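Local coordinates for bromodomain adjacent to zinc finger domain protein 2B (Homo sapiens, PDB 4QF3), which probably recognises histone H3 tails through its zinc-binding PHD finger and so takes part in chromatin regulation, at residues Glu18-Leu23 against Thr41-Gly46. Residues are numbered along the deposited sequence; the frame is centred on the assembly and turned at random.
Sequences EELLLL and TTIPDG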
loop_
_atom_site.group_PDB
_atom_site.type_symbol
_atom_site.label_atom_id
_atom_site.label_comp_id
_atom_site.label_asym_id
_atom_site.label_seq_id
_atom_site.Cartn_x
_atom_site.Cartn_y
_atom_site.Cartn_z
ATOM N N GLU A 18 -8.829 5.165 -3.437
ATOM C CA GLU A 18 -7.459 5.470 -3.761
ATOM C C GLU A 18 -6.708 6.256 -2.696
ATOM O O GLU A 18 -5.530 6.000 -2.493
ATOM C CB GLU A 18 -7.398 6.143 -5.143
ATOM C CG GLU A 18 -7.578 5.123 -6.264
ATOM C CD GLU A 18 -8.478 5.599 -7.386
ATOM O OE1 GLU A 18 -8.204 6.678 -7.953
ATOM O OE2 GLU A 18 -9.452 4.878 -7.705
ATOM N N GLU A 19 -7.377 7.159 -1.978
ATOM C CA GLU A 19 -6.717 7.948 -0.924
ATOM C C GLU A 19 -6.202 7.043 0.198
ATOM O O GLU A 19 -5.214 7.353 0.880
ATOM C CB GLU A 19 -7.694 8.983 -0.344
ATOM C CG GLU A 19 -7.169 9.738 0.872
ATOM C CD GLU A 19 -7.894 11.067 1.082
ATOM O OE1 GLU A 19 -7.679 11.951 0.229
ATOM O OE2 GLU A 19 -8.661 11.189 2.057
ATOM N N LEU A 20 -6.871 5.898 0.364
ATOM C CA LEU A 20 -6.558 4.952 1.428
ATOM C C LEU A 20 -5.743 3.751 0.916
ATOM O O LEU A 20 -5.327 2.892 1.717
ATOM C CB LEU A 20 -7.843 4.444 2.091
ATOM C CG LEU A 20 -8.703 5.554 2.747
ATOM C CD1 LEU A 20 -9.998 4.935 3.264
ATOM C CD2 LEU A 20 -7.971 6.315 3.843
ATOM N N LEU A 21 -5.536 3.690 -0.390
ATOM C CA LEU A 21 -4.765 2.625 -0.976
ATOM C C LEU A 21 -3.300 3.067 -1.001
ATOM O O LEU A 21 -2.825 3.807 -1.888
ATOM C CB LEU A 21 -5.341 2.282 -2.361
ATOM C CG LEU A 21 -4.610 1.235 -3.166
ATOM C CD1 LEU A 21 -4.603 -0.069 -2.422
ATOM C CD2 LEU A 21 -5.319 1.059 -4.514
ATOM N N LEU A 22 -2.595 2.619 0.019
ATOM C CA LEU A 22 -1.169 2.973 0.217
ATOM C C LEU A 22 -0.214 2.297 -0.752
ATOM O O LEU A 22 -0.213 1.056 -0.822
ATOM C CB LEU A 22 -0.763 2.679 1.672
ATOM C CG LEU A 22 -1.669 3.243 2.754
ATOM C CD1 LEU A 22 -0.987 2.935 4.062
ATOM C CD2 LEU A 22 -1.996 4.732 2.604
ATOM N N LEU A 23 0.555 3.097 -1.479
ATOM C CA LEU A 23 1.430 2.593 -2.520
ATOM C C LEU A 23 2.828 2.700 -2.006
ATOM O O LEU A 23 3.294 3.806 -1.616
ATOM C CB LEU A 23 1.277 3.398 -3.819
ATOM C CG LEU A 23 -0.162 3.726 -4.223
ATOM C CD1 LEU A 23 -0.221 4.675 -5.422
ATOM C CD2 LEU A 23 -0.920 2.432 -4.489
ATOM N N THR A 41 -4.494 3.554 11.038
ATOM C CA THR A 41 -5.494 4.564 11.363
ATOM C C THR A 41 -5.012 5.993 11.186
ATOM O O THR A 41 -5.774 6.929 11.464
ATOM C CB THR A 41 -6.048 4.377 12.792
ATOM O OG1 THR A 41 -4.978 4.438 13.729
ATOM C CG2 THR A 41 -6.769 3.054 12.949
ATOM N N THR A 42 -3.800 6.152 10.637
ATOM C CA THR A 42 -3.275 7.449 10.178
ATOM C C THR A 42 -2.960 7.367 8.690
ATOM O O THR A 42 -2.189 6.482 8.272
ATOM C CB THR A 42 -1.949 7.822 10.896
ATOM O OG1 THR A 42 -2.143 7.874 12.317
ATOM C CG2 THR A 42 -1.425 9.169 10.418
ATOM N N ILE A 43 -3.487 8.274 7.878
ATOM C CA ILE A 43 -3.079 8.347 6.480
ATOM C C ILE A 43 -1.708 9.026 6.428
ATOM O O ILE A 43 -1.535 10.167 6.942
ATOM C CB ILE A 43 -4.106 9.086 5.610
ATOM C CG1 ILE A 43 -5.471 8.362 5.659
ATOM C CG2 ILE A 43 -3.649 9.169 4.166
ATOM C CD1 ILE A 43 -6.630 9.185 5.134
ATOM N N PRO A 44 -0.712 8.333 5.850
ATOM C CA PRO A 44 0.602 8.886 5.779
ATOM C C PRO A 44 0.622 10.233 5.058
ATOM O O PRO A 44 0.010 10.387 3.977
ATOM C CB PRO A 44 1.399 7.838 4.994
ATOM C CG PRO A 44 0.710 6.534 5.234
ATOM C CD PRO A 44 -0.744 6.915 5.366
ATOM N N ASP A 45 1.297 11.196 5.681
ATOM C CA ASP A 45 1.391 12.539 5.116
ATOM C C ASP A 45 2.361 12.661 3.960
ATOM O O ASP A 45 2.259 13.596 3.117
ATOM C CB ASP A 45 1.826 13.463 6.265
ATOM C CG ASP A 45 1.726 14.894 5.958
ATOM O OD1 ASP A 45 0.607 15.352 5.609
ATOM O OD2 ASP A 45 2.771 15.582 6.134
ATOM N N GLY A 46 3.305 11.721 3.908
ATOM C CA GLY A 46 4.329 11.683 2.863
ATOM C C GLY A 46 4.364 10.383 2.099
ATOM O O GLY A 46 3.329 9.884 1.660
#
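Leu20 meets Ile43, and Leu22 meets Pro44, across two backbones that keep well apart: the CA atoms of Leu20 and Ile43 are 7.0 Å from each other, those of Leu22 and Pro44 8.3 Å. Residues 18-23 begin with a turn, in which Leu21 N donates to Glu18 O at 3.1 Å, and run on into strand 21-23; residues 41-46 have no regular structure. No hydrogen bond joins the two segments, so the contact is mainly apolar packing, burying about 195 Å² of surface counted over both sides. Ile43 covers the turn. Its CG1-CD1 branch crosses the Leu20 side chain at about a right angle, and CD1 presses on Leu20 CD2 at 3.4 Å, tighter than usual for two methyl groups. With CG1 anti to its carbonyl carbon (chi1 -60°), Ile43 sends its other branch, CG2, to Glu19 O, 4.1 Å away. The Glu19 carboxylate skirts the same isoleucine, OE2 coming within 4.2 Å of Ile43 CD1 in a loose contact without a polar bond. Further along, both methyls of Leu22 meet the CG-CD edge of the Pro44 ring, CD2 the nearer at 3.7 Å from Pro44 CD. Leu22 is buried and also touches Trp48, so an alanine here would probably open a gap beside Pro44 CG and CD and deprive the tryptophan of an apolar neighbour. Backbone hydrogen bonds pair Leu22 with Cys31 of strand 30-32 and Leu20 with Thr33 just after it. The contact thus sets the loop leading to helix 51-57 beside the small two-stranded antiparallel sheet of a PHD finger, a fold built round two zinc ions, one held by Cys9, Cys12, His32 and Cys35, the other by Cys24, Cys27, Cys50 and Cys53.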